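Local coordinates for protein lactaldehyde dehydrogenase (Escherichia coli, PDB 2ILU) that irreversibly oxidises L-lactaldehyde to L-lactate with NAD+, and also acts on glycolaldehyde, as a homotetrameric dehydrogenase of fucose and rhamnose breakdown, at residues Asp40-Asp45 against Leu206-Thr211; Met325-Asn330 against Gly362-Pro367. All coordinates share one frame; numbering follows the deposited sequence.

Contact 1: residues Asp40-Asp45 against Leu206-Thr211; sequences DGQAED and LGRGET. With NDP (NADPH dihydro-nicotinamide-adenine-dinucleotide phosphate), chain D.
D40 and R208 meet because the aspartate carboxylate swings away from its own backbone N (chi1 -175°) while the arginine chain, extended at first, bends at chi3 (-65°) to turn its NE toward that carboxylate. R208 NE donates to the syn lone pair of D40 OD1 at 3.0 Å. The guanidinium and carboxylate planes are nearly coplanar, 17° apart, and OD1 meets the guanidinium at its edge; NE is the nitrogen that bonds, R208 NH2 lying 3.9 Å from D40 OD2. Beyond it, R208 NH1 reaches E210 OE1 in a weak second bridge, which extends the charged pair into a three-residue network. A water accepts from R208 N at 2.8 Å and donates to T211 OG1, with a weaker bond to D40 OD1. T211 OG1 itself donates to R208 O from above the carbonyl plane, while its methyl CG2 lies 3.8 Å from Q42 OE1. Q42 folds back at chi2, and its NE2 donates to D40 O at 2.8 Å. Between these side chains the glycines let the backbones close in: the CA atoms of G41 and G207 are 4.3 Å apart, and a side chain on G41 would run into L206 O. With an alanine at R208, the D40 carboxylate is likely to lose its charged mate and E210 its weak bridge. R208 precedes helix 209-218, and G209 N donates to phosphate oxygen O2X of the bound NADPH at 2.6 Å; the ion pair thus ties the turn that meets the 2'-phosphate to the loop ahead of helix 43-62.

Contact 2: residues Met325-Asn330 against Gly362-Pro367; sequences MGPLIN and GYYYPP. With NDP (NADPH dihydro-nicotinamide-adenine-dinucleotide phosphate), chain D.
The loop leading into helix 331-346, whose N-cap residue N330 binds the cofactor, is covered here by the loop that precedes strand 368-371. P327 and L328 meet Y363 and Y364 at the middle of the contact. L328 N donates to Y363 O at 2.6 Å, nearly straight at 176°, the one hydrogen bond between the two segments. Next to it, P327 CB sits over the face of the Y364 ring, 3.5 Å from its centroid, in a CH-pi contact; with chi1 at -54° the tyrosine ring comes back beside the proline and lies flat alongside it. A second CH-pi contact sets N330 CA over the Y363 ring, 4.0 Å from its centroid, so backbone rather than side-chain atoms of the asparagine lie over this face. At the other end M325 CE packs against P367 CG at 3.4 Å, the two side chains running antiparallel past one another, and L328 CD1 approaches Y365 CB. The N330 amide is left to face the cofactor: ND2 donates to the ribose hydroxyl O2D of NADPH at 2.6 Å, and OD1 takes a weak bond from the same hydroxyl while also accepting from A333 N. The arrangement is that of an Asn N-cap at a helix start, here of helix 331-346, whose side chain also binds the nicotinamide ribose.

How the contacts relate
Both segments of contact 1 precede those of contact 2 in the sequence; the centres of the two contacts lie 28 Å apart, and their nearest atoms are about 12 Å from each other. Contact 1 joins the starts of helices 43-62 and 209-218, the latter following strand 202-204 and the sheet that holds it; contact 2 lies beside the sheet that holds strand 368-371, between the loops leading to helix 331-346 and to that strand. What connects them is the dinucleotide: segment 206-211 meets the phosphate on the adenosine ribose, segment 325-330 the ribose of the nicotinamide half. The two contacts therefore back separate regions of one extended cofactor site, each placing the residue at or next to a helix start against it.

Contact 1: residues Asp40-Asp45 against Leu206-Thr211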
# COMPACT_ATOMS: atom_id res chain seq x y z
N ASP A 40 -21.37 -36.12 19.82
CA ASP A 40 -20.18 -36.69 19.22
C ASP A 40 -20.35 -36.62 17.70
O ASP A 40 -20.33 -37.65 17.02
CB ASP A 40 -19.99 -38.15 19.66
CG ASP A 40 -18.68 -38.74 19.17
OD1 ASP A 40 -17.60 -38.25 19.56
OD2 ASP A 40 -18.72 -39.71 18.37
N GLY A 41 -20.58 -35.40 17.23
CA GLY A 41 -20.81 -35.12 15.82
C GLY A 41 -20.00 -35.89 14.81
O GLY A 41 -18.88 -36.32 15.06
N GLN A 42 -20.60 -36.07 13.64
CA GLN A 42 -19.96 -36.78 12.56
C GLN A 42 -19.89 -35.96 11.25
O GLN A 42 -20.56 -34.92 11.15
CB GLN A 42 -20.69 -38.10 12.30
CG GLN A 42 -20.75 -39.02 13.51
CD GLN A 42 -19.38 -39.52 13.93
OE1 GLN A 42 -18.66 -40.13 13.13
NE2 GLN A 42 -19.01 -39.28 15.19
N ALA A 43 -19.09 -36.41 10.30
CA ALA A 43 -18.98 -35.71 9.04
C ALA A 43 -20.34 -35.16 8.53
O ALA A 43 -20.42 -33.96 8.25
CB ALA A 43 -18.36 -36.63 7.99
N GLU A 44 -21.37 -36.01 8.44
CA GLU A 44 -22.67 -35.55 7.95
C GLU A 44 -23.16 -34.26 8.64
O GLU A 44 -23.80 -33.43 7.99
CB GLU A 44 -23.71 -36.66 8.09
CG GLU A 44 -24.01 -37.08 9.51
CD GLU A 44 -24.49 -38.52 9.60
OE1 GLU A 44 -25.40 -38.89 8.83
OE2 GLU A 44 -23.95 -39.28 10.44
N ASP A 45 -22.86 -34.12 9.93
CA ASP A 45 -23.23 -32.92 10.65
C ASP A 45 -22.48 -31.69 10.08
O ASP A 45 -23.10 -30.66 9.82
CB ASP A 45 -22.90 -33.08 12.14
CG ASP A 45 -23.66 -34.22 12.78
OD1 ASP A 45 -24.91 -34.21 12.72
OD2 ASP A 45 -23.01 -35.13 13.34
N LEU A 206 -20.35 -29.29 16.88
CA LEU A 206 -19.65 -29.96 17.96
C LEU A 206 -19.21 -31.40 17.64
O LEU A 206 -19.91 -32.09 16.90
CB LEU A 206 -20.52 -29.94 19.21
CG LEU A 206 -20.96 -28.51 19.52
CD1 LEU A 206 -22.01 -28.49 20.60
CD2 LEU A 206 -19.74 -27.72 19.93
N GLY A 207 -18.09 -31.83 18.19
CA GLY A 207 -17.59 -33.17 17.94
C GLY A 207 -16.08 -33.24 18.10
O GLY A 207 -15.45 -32.33 18.65
N ARG A 208 -15.49 -34.33 17.63
CA ARG A 208 -14.05 -34.52 17.72
C ARG A 208 -13.29 -34.07 16.46
O ARG A 208 -13.90 -33.99 15.39
CB ARG A 208 -13.75 -36.00 18.02
CG ARG A 208 -14.21 -36.42 19.42
CD ARG A 208 -13.98 -37.91 19.72
NE ARG A 208 -14.78 -38.77 18.86
CZ ARG A 208 -14.30 -39.46 17.83
NH1 ARG A 208 -13.01 -39.38 17.52
NH2 ARG A 208 -15.11 -40.21 17.09
N GLY A 209 -11.99 -33.80 16.59
CA GLY A 209 -11.20 -33.37 15.45
C GLY A 209 -11.11 -34.41 14.35
O GLY A 209 -11.24 -34.08 13.17
N GLU A 210 -10.90 -35.66 14.74
CA GLU A 210 -10.81 -36.75 13.77
C GLU A 210 -12.10 -36.97 12.97
O GLU A 210 -12.04 -37.52 11.87
CB GLU A 210 -10.42 -38.06 14.47
CG GLU A 210 -9.18 -37.95 15.36
CD GLU A 210 -9.41 -37.07 16.58
OE1 GLU A 210 -10.42 -37.29 17.29
OE2 GLU A 210 -8.60 -36.16 16.83
N THR A 211 -13.23 -36.55 13.51
CA THR A 211 -14.50 -36.71 12.84
C THR A 211 -15.02 -35.40 12.20
O THR A 211 -14.96 -35.25 10.98
CB THR A 211 -15.57 -37.24 13.83
OG1 THR A 211 -15.54 -36.46 15.03
CG2 THR A 211 -15.31 -38.71 14.16
PA NDP D . -4.67 -29.98 19.02
O1A NDP D . -3.60 -30.18 18.02
O2A NDP D . -5.08 -31.12 19.85
O5B NDP D . -5.87 -29.40 18.19
C5B NDP D . -7.07 -29.03 18.87
C4B NDP D . -8.10 -28.63 17.82
O4B NDP D . -7.71 -29.36 16.58
C3B NDP D . -9.42 -29.21 18.21
O3B NDP D . -10.49 -28.52 17.55
C2B NDP D . -9.24 -30.61 17.75
O2B NDP D . -10.32 -31.47 17.91
C1B NDP D . -8.73 -30.37 16.34
N9A NDP D . -8.09 -31.55 15.74
C8A NDP D . -7.34 -32.50 16.40
N7A NDP D . -6.96 -33.51 15.63
C5A NDP D . -7.48 -33.20 14.42
C6A NDP D . -7.42 -33.88 13.16
N6A NDP D . -6.78 -35.04 13.00
N1A NDP D . -8.06 -33.28 12.11
C2A NDP D . -8.71 -32.10 12.24
N3A NDP D . -8.83 -31.37 13.39
C4A NDP D . -8.18 -31.97 14.46
O3 NDP D . -4.29 -28.72 19.95
PN NDP D . -4.59 -28.23 21.43
O1N NDP D . -5.97 -28.63 21.81
O2N NDP D . -4.29 -26.77 21.42
O5D NDP D . -3.49 -28.91 22.40
C5D NDP D . -3.21 -30.34 22.40
C4D NDP D . -4.01 -31.06 23.45
O4D NDP D . -4.93 -32.02 22.84
C3D NDP D . -3.22 -31.89 24.48
O3D NDP D . -2.56 -31.14 25.46
C2D NDP D . -4.29 -32.86 24.98
O2D NDP D . -5.00 -32.25 26.06
C1D NDP D . -5.15 -33.11 23.73
N1N NDP D . -4.84 -34.43 23.02
C2N NDP D . -5.55 -35.56 23.40
C3N NDP D . -5.34 -36.80 22.81
C7N NDP D . -6.11 -38.06 23.23
O7N NDP D . -6.22 -38.33 24.43
N7N NDP D . -6.65 -38.79 22.23
C4N NDP D . -4.34 -36.92 21.76
C5N NDP D . -3.62 -35.76 21.37
C6N NDP D . -3.85 -34.53 21.98
P2B NDP D . -10.63 -32.10 19.37
O1X NDP D . -11.00 -30.97 20.28
O2X NDP D . -11.73 -33.08 19.07
O3X NDP D . -9.35 -32.79 19.79
O HOH W 1 -17.11 -36.54 17.22

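Contact 2: residues Met325-Asn330 against Gly362-Pro367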
# COMPACT_ATOMS: atom_id res chain seq x y z
N MET A 325 -2.27 -19.33 38.76
CA MET A 325 -2.29 -20.48 37.89
C MET A 325 -3.42 -21.49 38.17
O MET A 325 -3.57 -21.93 39.31
CB MET A 325 -0.94 -21.18 37.96
CG MET A 325 -0.83 -22.45 37.16
SD MET A 325 0.70 -23.29 37.59
CE MET A 325 1.89 -22.06 37.01
N GLY A 326 -4.18 -21.83 37.13
CA GLY A 326 -5.25 -22.79 37.29
C GLY A 326 -4.66 -24.15 36.97
O GLY A 326 -3.44 -24.29 36.88
N PRO A 327 -5.49 -25.18 36.79
CA PRO A 327 -4.98 -26.51 36.47
C PRO A 327 -4.71 -26.68 34.96
O PRO A 327 -4.99 -25.76 34.19
CB PRO A 327 -6.10 -27.42 36.94
CG PRO A 327 -7.31 -26.62 36.55
CD PRO A 327 -6.95 -25.22 37.03
N LEU A 328 -4.17 -27.83 34.57
CA LEU A 328 -3.96 -28.11 33.16
C LEU A 328 -5.27 -28.60 32.51
O LEU A 328 -6.15 -29.08 33.23
CB LEU A 328 -2.87 -29.16 32.99
CG LEU A 328 -1.49 -28.75 33.51
CD1 LEU A 328 -0.49 -29.88 33.27
CD2 LEU A 328 -1.04 -27.47 32.81
N ILE A 329 -5.40 -28.48 31.19
CA ILE A 329 -6.62 -28.86 30.51
C ILE A 329 -7.12 -30.31 30.74
O ILE A 329 -8.33 -30.55 30.65
CB ILE A 329 -6.50 -28.59 28.99
CG1 ILE A 329 -7.88 -28.61 28.33
CG2 ILE A 329 -5.55 -29.60 28.36
CD1 ILE A 329 -8.82 -27.52 28.80
N ASN A 330 -6.23 -31.25 31.02
CA ASN A 330 -6.66 -32.63 31.23
C ASN A 330 -5.56 -33.62 31.64
O ASN A 330 -4.38 -33.26 31.63
CB ASN A 330 -7.33 -33.17 29.98
CG ASN A 330 -6.45 -33.05 28.75
OD1 ASN A 330 -5.32 -33.55 28.73
ND2 ASN A 330 -6.96 -32.38 27.72
N GLY A 362 -8.30 -32.78 40.04
CA GLY A 362 -7.86 -31.77 39.10
C GLY A 362 -6.48 -32.13 38.57
O GLY A 362 -5.90 -33.12 38.98
N TYR A 363 -5.96 -31.32 37.65
CA TYR A 363 -4.65 -31.58 37.08
C TYR A 363 -3.67 -30.42 37.27
O TYR A 363 -3.59 -29.55 36.40
CB TYR A 363 -4.78 -31.90 35.59
CG TYR A 363 -6.00 -32.73 35.27
CD1 TYR A 363 -7.21 -32.11 34.96
CD2 TYR A 363 -5.97 -34.12 35.38
CE1 TYR A 363 -8.37 -32.86 34.77
CE2 TYR A 363 -7.12 -34.88 35.19
CZ TYR A 363 -8.32 -34.24 34.89
OH TYR A 363 -9.47 -34.98 34.73
N TYR A 364 -2.95 -30.41 38.39
CA TYR A 364 -2.02 -29.32 38.65
C TYR A 364 -0.53 -29.69 38.61
O TYR A 364 -0.16 -30.83 38.92
CB TYR A 364 -2.33 -28.69 40.01
CG TYR A 364 -3.76 -28.22 40.17
CD1 TYR A 364 -4.79 -29.14 40.38
CD2 TYR A 364 -4.08 -26.87 40.11
CE1 TYR A 364 -6.10 -28.72 40.53
CE2 TYR A 364 -5.39 -26.44 40.26
CZ TYR A 364 -6.40 -27.37 40.47
OH TYR A 364 -7.71 -26.95 40.60
N TYR A 365 0.29 -28.74 38.19
CA TYR A 365 1.73 -28.92 38.14
C TYR A 365 2.46 -27.67 38.65
O TYR A 365 2.40 -26.62 38.01
CB TYR A 365 2.19 -29.25 36.72
CG TYR A 365 3.51 -29.98 36.73
CD1 TYR A 365 3.59 -31.28 37.24
CD2 TYR A 365 4.68 -29.37 36.30
CE1 TYR A 365 4.81 -31.94 37.32
CE2 TYR A 365 5.91 -30.03 36.37
CZ TYR A 365 5.96 -31.31 36.89
OH TYR A 365 7.16 -31.97 36.98
N PRO A 366 3.14 -27.77 39.78
CA PRO A 366 3.84 -26.60 40.31
C PRO A 366 4.76 -25.90 39.30
O PRO A 366 5.37 -26.58 38.48
CB PRO A 366 4.60 -27.16 41.50
CG PRO A 366 4.94 -28.54 41.03
CD PRO A 366 3.63 -29.00 40.42
N PRO A 367 4.83 -24.57 39.33
CA PRO A 367 5.71 -23.88 38.40
C PRO A 367 7.10 -24.54 38.56
O PRO A 367 7.64 -24.53 39.66
CB PRO A 367 5.70 -22.44 38.91
CG PRO A 367 4.30 -22.30 39.43
CD PRO A 367 4.08 -23.61 40.16
PA NDP D . -4.67 -29.98 19.02
O1A NDP D . -3.60 -30.18 18.02
O2A NDP D . -5.08 -31.12 19.85
O5B NDP D . -5.87 -29.40 18.19
C5B NDP D . -7.07 -29.03 18.87
C4B NDP D . -8.10 -28.63 17.82
O4B NDP D . -7.71 -29.36 16.58
C3B NDP D . -9.42 -29.21 18.21
O3B NDP D . -10.49 -28.52 17.55
C2B NDP D . -9.24 -30.61 17.75
O2B NDP D . -10.32 -31.47 17.91
C1B NDP D . -8.73 -30.37 16.34
N9A NDP D . -8.09 -31.55 15.74
C8A NDP D . -7.34 -32.50 16.40
N7A NDP D . -6.96 -33.51 15.63
C5A NDP D . -7.48 -33.20 14.42
C6A NDP D . -7.42 -33.88 13.16
N6A NDP D . -6.78 -35.04 13.00
N1A NDP D . -8.06 -33.28 12.11
C2A NDP D . -8.71 -32.10 12.24
N3A NDP D . -8.83 -31.37 13.39
C4A NDP D . -8.18 -31.97 14.46
O3 NDP D . -4.29 -28.72 19.95
PN NDP D . -4.59 -28.23 21.43
O1N NDP D . -5.97 -28.63 21.81
O2N NDP D . -4.29 -26.77 21.42
O5D NDP D . -3.49 -28.91 22.40
C5D NDP D . -3.21 -30.34 22.40
C4D NDP D . -4.01 -31.06 23.45
O4D NDP D . -4.93 -32.02 22.84
C3D NDP D . -3.22 -31.89 24.48
O3D NDP D . -2.56 -31.14 25.46
C2D NDP D . -4.29 -32.86 24.98
O2D NDP D . -5.00 -32.25 26.06
C1D NDP D . -5.15 -33.11 23.73
N1N NDP D . -4.84 -34.43 23.02
C2N NDP D . -5.55 -35.56 23.40
C3N NDP D . -5.34 -36.80 22.81
C7N NDP D . -6.11 -38.06 23.23
O7N NDP D . -6.22 -38.33 24.43
N7N NDP D . -6.65 -38.79 22.23
C4N NDP D . -4.34 -36.92 21.76
C5N NDP D . -3.62 -35.76 21.37
C6N NDP D . -3.85 -34.53 21.98
P2B NDP D . -10.63 -32.10 19.37
O1X NDP D . -11.00 -30.97 20.28
O2X NDP D . -11.73 -33.08 19.07
O3X NDP D . -9.35 -32.79 19.79